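Side-chain contacts in attachment invasion locus protein (Yersinia pestis, PDB 3QRA), which promotes attachment of the plague bacterium to host cells and its invasion of them, as an outer-membrane beta-barrel adhesin: residues A[69-74]-A[146-151]; A[124-127]-A[131-134]. All blocks are in the same frame, centred on the assembly; numbering follows the deposited sequence.

Contact 1 crosses the interior of the eight-stranded barrel, whereas contact 2 lies in its wall, where strand 108-124 ends and strand 130-141 begins. Their centres are 21 Å apart, contact 1 about 4 Å and contact 2 about 17 Å from the centre of the chain. The two are joined through neighbouring strands 130-141 and 144-156: Leu-151 CD1 of contact 1 packs 3.6 Å from Asp-133 O of contact 2, and Met-150 O lies 3.8 Å from Ala-134 CB. Bound detergent molecules touch the outside of the barrel near both, meeting Tyr-72 of segment 69-74 and Ala-134 of segment 131-134.

Contact 1 (A[69-74]-A[146-151]). With C8E ((hydroxyethyloxy)tri(ethyloxy)octane), chain F.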
ATOM      1  N   PHE A  69      15.737   2.686   0.769  1.00 28.81           N
ATOM      2  CA  PHE A  69      14.729   1.739   0.314  1.00 33.27           C
ATOM      3  C   PHE A  69      13.503   2.488  -0.153  1.00 32.53           C
ATOM      4  O   PHE A  69      13.095   3.478   0.466  1.00 31.53           O
ATOM      5  CB  PHE A  69      14.334   0.772   1.435  1.00 37.43           C
ATOM      6  CG  PHE A  69      13.171  -0.121   1.083  1.00 40.11           C
ATOM      7  CD1 PHE A  69      13.373  -1.307   0.383  1.00 40.70           C
ATOM      8  CD2 PHE A  69      11.871   0.228   1.441  1.00 38.09           C
ATOM      9  CE1 PHE A  69      12.297  -2.127   0.044  1.00 36.30           C
ATOM     10  CE2 PHE A  69      10.796  -0.592   1.115  1.00 31.76           C
ATOM     11  CZ  PHE A  69      11.015  -1.769   0.419  1.00 31.31           C
ATOM     12  N   LYS A  70      12.915   2.010  -1.247  1.00 26.75           N
ATOM     13  CA  LYS A  70      11.662   2.567  -1.735  1.00 26.28           C
ATOM     14  C   LYS A  70      10.801   1.449  -2.283  1.00 25.56           C
ATOM     15  O   LYS A  70      11.303   0.534  -2.931  1.00 26.92           O
ATOM     16  CB  LYS A  70      11.930   3.591  -2.837  1.00 36.04           C
ATOM     17  N   TYR A  71       9.521   1.524  -2.003  1.00 22.78           N
ATOM     18  CA  TYR A  71       8.529   0.591  -2.503  1.00 22.02           C
ATOM     19  C   TYR A  71       7.327   1.367  -3.007  1.00 28.15           C
ATOM     20  O   TYR A  71       6.851   2.234  -2.386  1.00 24.37           O
ATOM     21  CB  TYR A  71       8.079  -0.334  -1.392  1.00 23.54           C
ATOM     22  CG  TYR A  71       6.908  -1.253  -1.721  1.00 23.26           C
ATOM     23  CD1 TYR A  71       7.091  -2.397  -2.437  1.00 23.07           C
ATOM     24  CD2 TYR A  71       5.631  -0.962  -1.295  1.00 22.09           C
ATOM     25  CE1 TYR A  71       6.036  -3.235  -2.714  1.00 23.96           C
ATOM     26  CE2 TYR A  71       4.582  -1.815  -1.567  1.00 23.72           C
ATOM     27  CZ  TYR A  71       4.798  -2.946  -2.279  1.00 23.81           C
ATOM     28  OH  TYR A  71       3.777  -3.777  -2.558  1.00 25.73           O
ATOM     29  N   TYR A  72       6.839   1.004  -4.159  1.00 22.62           N
ATOM     30  CA  TYR A  72       5.547   1.418  -4.510  1.00 24.84           C
ATOM     31  C   TYR A  72       4.729   0.419  -5.283  1.00 24.79           C
ATOM     32  O   TYR A  72       5.236  -0.539  -5.778  1.00 22.35           O
ATOM     33  CB  TYR A  72       5.544   2.708  -5.212  1.00 36.22           C
ATOM     34  CG  TYR A  72       6.274   2.759  -6.456  1.00 37.43           C
ATOM     35  CD1 TYR A  72       7.607   3.116  -6.471  1.00 37.34           C
ATOM     36  CD2 TYR A  72       5.621   2.546  -7.650  1.00 46.51           C
ATOM     37  CE1 TYR A  72       8.279   3.186  -7.657  1.00 52.40           C
ATOM     38  CE2 TYR A  72       6.264   2.628  -8.859  1.00 51.67           C
ATOM     39  CZ  TYR A  72       7.604   2.950  -8.885  1.00 56.63           C
ATOM     40  OH  TYR A  72       8.243   3.027 -10.117  1.00 60.81           O
ATOM     41  N   SER A  73       3.443   0.687  -5.302  1.00 21.28           N
ATOM     42  CA  SER A  73       2.570  -0.320  -5.875  1.00 21.07           C
ATOM     43  C   SER A  73       1.342   0.326  -6.482  1.00 24.04           C
ATOM     44  O   SER A  73       0.895   1.393  -6.041  1.00 20.50           O
ATOM     45  CB  SER A  73       2.162  -1.349  -4.819  1.00 22.67           C
ATOM     46  OG  SER A  73       1.305  -0.790  -3.834  1.00 21.03           O
ATOM     47  N   VAL A  74       0.814  -0.335  -7.507  1.00 20.42           N
ATOM     48  CA  VAL A  74      -0.451   0.063  -8.105  1.00 20.86           C
ATOM     49  C   VAL A  74      -1.268  -1.216  -8.164  1.00 21.47           C
ATOM     50  O   VAL A  74      -0.831  -2.220  -8.749  1.00 20.13           O
ATOM     51  CB  VAL A  74      -0.283   0.663  -9.510  1.00 26.52           C
ATOM     52  CG1 VAL A  74      -1.656   0.917 -10.159  1.00 27.29           C
ATOM     53  CG2 VAL A  74       0.484   1.969  -9.435  1.00 32.07           C
ATOM     54  N   VAL A 146       7.723  -7.945   1.164  1.00 21.39           N
ATOM     55  CA  VAL A 146       7.258  -6.636   1.618  1.00 22.28           C
ATOM     56  C   VAL A 146       5.794  -6.733   2.011  1.00 23.12           C
ATOM     57  O   VAL A 146       4.934  -7.023   1.173  1.00 22.63           O
ATOM     58  CB  VAL A 146       7.404  -5.543   0.531  1.00 23.49           C
ATOM     59  CG1 VAL A 146       6.971  -4.168   1.086  1.00 23.08           C
ATOM     60  CG2 VAL A 146       8.824  -5.492  -0.028  1.00 22.96           C
ATOM     61  N   GLY A 147       5.513  -6.502   3.289  1.00 22.12           N
ATOM     62  CA  GLY A 147       4.133  -6.425   3.747  1.00 20.54           C
ATOM     63  C   GLY A 147       3.791  -4.982   4.085  1.00 24.13           C
ATOM     64  O   GLY A 147       4.553  -4.320   4.771  1.00 23.15           O
ATOM     65  N   THR A 148       2.661  -4.487   3.611  1.00 20.13           N
ATOM     66  CA  THR A 148       2.327  -3.082   3.815  1.00 21.47           C
ATOM     67  C   THR A 148       0.915  -2.912   4.361  1.00 25.87           C
ATOM     68  O   THR A 148      -0.048  -3.400   3.774  1.00 24.71           O
ATOM     69  CB  THR A 148       2.472  -2.276   2.498  1.00 21.82           C
ATOM     70  OG1 THR A 148       3.803  -2.437   1.979  1.00 21.60           O
ATOM     71  CG2 THR A 148       2.162  -0.765   2.729  1.00 18.05           C
ATOM     72  N   TRP A 149       0.806  -2.215   5.486  1.00 22.33           N
ATOM     73  CA  TRP A 149      -0.484  -1.869   6.062  1.00 20.52           C
ATOM     74  C   TRP A 149      -0.831  -0.435   5.716  1.00 23.67           C
ATOM     75  O   TRP A 149       0.047   0.421   5.633  1.00 20.97           O
ATOM     76  CB  TRP A 149      -0.473  -2.041   7.578  1.00 23.34           C
ATOM     77  CG  TRP A 149      -0.598  -3.485   8.010  1.00 30.99           C
ATOM     78  CD1 TRP A 149       0.411  -4.333   8.346  1.00 31.49           C
ATOM     79  CD2 TRP A 149      -1.814  -4.231   8.134  1.00 30.56           C
ATOM     80  NE1 TRP A 149      -0.104  -5.568   8.687  1.00 33.72           N
ATOM     81  CE2 TRP A 149      -1.469  -5.527   8.564  1.00 36.26           C
ATOM     82  CE3 TRP A 149      -3.167  -3.925   7.925  1.00 36.00           C
ATOM     83  CZ2 TRP A 149      -2.428  -6.523   8.787  1.00 41.53           C
ATOM     84  CZ3 TRP A 149      -4.120  -4.915   8.150  1.00 46.51           C
ATOM     85  CH2 TRP A 149      -3.743  -6.197   8.577  1.00 41.65           C
ATOM     86  N   MET A 150      -2.122  -0.196   5.514  1.00 19.93           N
ATOM     87  CA  MET A 150      -2.605   1.104   5.070  1.00 17.03           C
ATOM     88  C   MET A 150      -3.832   1.469   5.866  1.00 22.54           C
ATOM     89  O   MET A 150      -4.710   0.628   6.083  1.00 21.85           O
ATOM     90  CB  MET A 150      -2.953   1.050   3.579  1.00 20.53           C
ATOM     91  CG  MET A 150      -1.752   0.659   2.690  1.00 22.96           C
ATOM     92  SD  MET A 150      -2.241   0.382   0.976  1.00 25.77           S
ATOM     93  CE  MET A 150      -0.943  -0.767   0.483  1.00 26.96           C
ATOM     94  N   LEU A 151      -3.892   2.735   6.285  1.00 23.91           N
ATOM     95  CA  LEU A 151      -5.044   3.239   7.032  1.00 22.38           C
ATOM     96  C   LEU A 151      -5.302   4.680   6.618  1.00 23.81           C
ATOM     97  O   LEU A 151      -4.457   5.546   6.826  1.00 21.87           O
ATOM     98  CB  LEU A 151      -4.780   3.181   8.532  1.00 24.21           C
ATOM     99  CG  LEU A 151      -5.841   3.825   9.435  1.00 33.06           C
ATOM    100  CD1 LEU A 151      -7.174   3.090   9.328  1.00 27.77           C
ATOM    101  CD2 LEU A 151      -5.366   3.857  10.886  1.00 34.79           C
TER
HETATM  102  C1  C8E F   5       1.275  10.602  -6.459  1.00 59.86           C
HETATM  103  C2  C8E F   5       2.690  10.154  -6.113  1.00 63.34           C
HETATM  104  C3  C8E F   5       3.374   9.520  -7.318  1.00 66.83           C
HETATM  105  C4  C8E F   5       4.892   9.606  -7.208  1.00 67.49           C
HETATM  106  C5  C8E F   5       5.520   8.220  -7.300  1.00 73.48           C
HETATM  107  C6  C8E F   5       6.586   8.178  -8.388  1.00 79.29           C
HETATM  108  C7  C8E F   5       7.544   7.009  -8.191  1.00 82.05           C
HETATM  109  C8  C8E F   5       8.506   6.899  -9.368  1.00 86.98           C
HETATM  110  O9  C8E F   5       9.723   6.331  -8.937  1.00 90.21           O
HETATM  111  O   HOH W   1       3.525  -4.716   0.320  1.00 21.56           O
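The Tyr-71 ring carries Val-146 CG1 on one face, in a CH-pi contact in which the methyl stands 3.9 Å from the ring centroid and only 7° off the ring normal. Thr-148 OG1 meets the same ring obliquely, 3.7 Å from Tyr-71 CE2. The other valine methyl turns to a different aromatic group: Val-146 CG2 lies at the edge of the Phe-69 ring, near its plane and 4.3 Å from CZ. With its CG1 anti to the backbone N (chi1 -177°), Val-146 thus divides its two branches between the two rings. The side chains of Tyr-71 and Val-146 reach in from opposing walls and overlap flank to flank.

These residues face one another across the inside of a closed antiparallel beta-barrel of the outer-membrane type. Strands 66-81 and 144-156 are not neighbours in the sheet; the axes of their segments pass 9.8 Å apart at 68°, and no direct hydrogen bond joins residues 69-74 to 146-151. A water bridges the two segments instead. It donates to Val-146 O at 2.8 Å and makes a weak bond to Tyr-71 OH; it also hydrogen-bonds Thr-148 OG1 (2.8 Å). The main polar partner of Tyr-71 OH is Glu-137 OE2, which Ser-73 OG shares, and Thr-148 OG1 pairs with Ser-14, giving the buried hydroxyls partners on other strands. On the outer surface, the Tyr-72 ring has detergent atom C7 over one face, offset toward the rim, and Tyr-72 CE1 lies 3.7 Å from detergent O9.

Contact 2 (A[124-127]-A[131-134]); sequences FNPH and VIDA
Phe-124 and Ile-132 form an antiparallel hydrogen-bonded pair with their CA atoms 5.1 Å apart. Phe-124 N donates to Ile-132 O at 2.8 Å in an almost straight bond (175° at the hydrogen), and Ile-132 N returns one to Phe-124 O at 2.9 Å. Val-131 CA adds a CA-H...O contact to that same Phe-124 oxygen, at 3.6 Å. The pair closes the hairpin that links strands 108-124 and 130-141 of the barrel.

Phe-124 and Ile-132 project side by side from the same face of the sheet. The extended isoleucine chain (chi2 -179°) carries CD1 to the edge of the phenyl ring, 3.9 Å from Phe-124 CD2. Pro-126 CG comes to 4.3 Å from Ile-132 CD1, while Pro-126 N sits over the centre of one face of the Phe-124 ring. Asn-125 runs alongside Val-131, its ND2 4.0 Å from Val-131 CG2. That amide nitrogen hydrogen-bonds to Phe-130 O, and OD1 accepts from Arg-81. The hairpin end therefore combines an apolar patch of Phe-124, Pro-126 and Ile-132 with a buried amide whose two ends both have partners, which should restrict rotation of the Asn-125 side chain.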
ATOM      1  N   PHE A 124     -15.166   1.456   5.628  1.00 21.56           N
ATOM      2  CA  PHE A 124     -16.210   1.719   6.601  1.00 24.11           C
ATOM      3  C   PHE A 124     -16.783   3.113   6.335  1.00 28.77           C
ATOM      4  O   PHE A 124     -16.032   4.079   6.188  1.00 25.34           O
ATOM      5  CB  PHE A 124     -15.609   1.645   8.011  1.00 31.43           C
ATOM      6  CG  PHE A 124     -16.549   2.061   9.107  1.00 35.70           C
ATOM      7  CD1 PHE A 124     -17.794   1.465   9.243  1.00 37.92           C
ATOM      8  CD2 PHE A 124     -16.169   3.026  10.029  1.00 40.08           C
ATOM      9  CE1 PHE A 124     -18.656   1.851  10.258  1.00 37.26           C
ATOM     10  CE2 PHE A 124     -17.025   3.410  11.050  1.00 40.84           C
ATOM     11  CZ  PHE A 124     -18.269   2.821  11.163  1.00 39.49           C
ATOM     12  N   ASN A 125     -18.108   3.210   6.257  1.00 24.12           N
ATOM     13  CA  ASN A 125     -18.778   4.503   6.107  1.00 22.47           C
ATOM     14  C   ASN A 125     -19.579   4.838   7.356  1.00 28.38           C
ATOM     15  O   ASN A 125     -20.739   4.446   7.467  1.00 30.81           O
ATOM     16  CB  ASN A 125     -19.725   4.490   4.895  1.00 26.96           C
ATOM     17  CG  ASN A 125     -19.038   4.035   3.620  1.00 31.01           C
ATOM     18  OD1 ASN A 125     -19.353   2.972   3.077  1.00 28.82           O
ATOM     19  ND2 ASN A 125     -18.070   4.826   3.150  1.00 25.41           N
ATOM     20  N   PRO A 126     -18.969   5.574   8.297  1.00 31.67           N
ATOM     21  CA  PRO A 126     -19.655   5.947   9.540  1.00 35.35           C
ATOM     22  C   PRO A 126     -20.796   6.917   9.255  1.00 36.82           C
ATOM     23  O   PRO A 126     -21.766   6.996  10.010  1.00 39.52           O
ATOM     24  CB  PRO A 126     -18.553   6.639  10.356  1.00 34.68           C
ATOM     25  CG  PRO A 126     -17.566   7.124   9.340  1.00 33.94           C
ATOM     26  CD  PRO A 126     -17.596   6.112   8.227  1.00 31.74           C
ATOM     27  N   HIS A 127     -20.651   7.653   8.159  1.00 33.83           N
ATOM     28  CA  HIS A 127     -21.674   8.550   7.631  1.00 33.45           C
ATOM     29  C   HIS A 127     -21.659   8.257   6.137  1.00 36.93           C
ATOM     30  O   HIS A 127     -20.629   7.855   5.598  1.00 33.83           O
ATOM     31  CB  HIS A 127     -21.301  10.009   7.930  1.00 38.57           C
ATOM     32  CG  HIS A 127     -22.242  11.024   7.354  1.00 39.30           C
ATOM     33  ND1 HIS A 127     -22.240  11.371   6.020  1.00 36.59           N
ATOM     34  CD2 HIS A 127     -23.185  11.802   7.940  1.00 40.00           C
ATOM     35  CE1 HIS A 127     -23.153  12.305   5.806  1.00 37.36           C
ATOM     36  NE2 HIS A 127     -23.742  12.583   6.956  1.00 39.50           N
ATOM     37  N   VAL A 131     -15.487   8.150   4.480  1.00 23.00           N
ATOM     38  CA  VAL A 131     -14.813   6.867   4.285  1.00 24.06           C
ATOM     39  C   VAL A 131     -13.677   6.712   5.263  1.00 25.54           C
ATOM     40  O   VAL A 131     -12.948   7.600   5.445  1.00 25.53           O
ATOM     41  CB  VAL A 131     -14.138   6.754   2.936  1.00 27.46           C
ATOM     42  CG1 VAL A 131     -13.699   5.366   2.692  1.00 30.94           C
ATOM     43  CG2 VAL A 131     -14.962   7.119   1.934  1.00 38.67           C
ATOM     44  N   ILE A 132     -13.570   5.549   5.852  1.00 24.63           N
ATOM     45  CA  ILE A 132     -12.388   5.112   6.561  1.00 23.19           C
ATOM     46  C   ILE A 132     -11.943   3.850   5.850  1.00 24.41           C
ATOM     47  O   ILE A 132     -12.744   2.952   5.619  1.00 23.84           O
ATOM     48  CB  ILE A 132     -12.693   4.819   8.035  1.00 27.98           C
ATOM     49  CG1 ILE A 132     -13.224   6.090   8.713  1.00 32.54           C
ATOM     50  CG2 ILE A 132     -11.435   4.288   8.744  1.00 26.46           C
ATOM     51  CD1 ILE A 132     -13.543   5.915  10.171  1.00 40.21           C
ATOM     52  N   ASP A 133     -10.677   3.802   5.459  1.00 21.32           N
ATOM     53  CA  ASP A 133     -10.190   2.723   4.618  1.00 19.94           C
ATOM     54  C   ASP A 133      -9.053   2.005   5.338  1.00 21.52           C
ATOM     55  O   ASP A 133      -8.199   2.654   5.929  1.00 21.64           O
ATOM     56  CB  ASP A 133      -9.686   3.292   3.279  1.00 21.29           C
ATOM     57  CG  ASP A 133      -9.047   2.223   2.396  1.00 21.07           C
ATOM     58  OD1 ASP A 133      -9.805   1.507   1.711  1.00 21.32           O
ATOM     59  OD2 ASP A 133      -7.796   2.099   2.389  1.00 22.44           O
ATOM     60  N   ALA A 134      -9.027   0.676   5.290  1.00 23.17           N
ATOM     61  CA  ALA A 134      -7.881  -0.043   5.858  1.00 22.64           C
ATOM     62  C   ALA A 134      -7.579  -1.254   5.009  1.00 22.81           C
ATOM     63  O   ALA A 134      -8.495  -1.955   4.580  1.00 21.74           O
ATOM     64  CB  ALA A 134      -8.145  -0.463   7.312  1.00 23.16           C
TER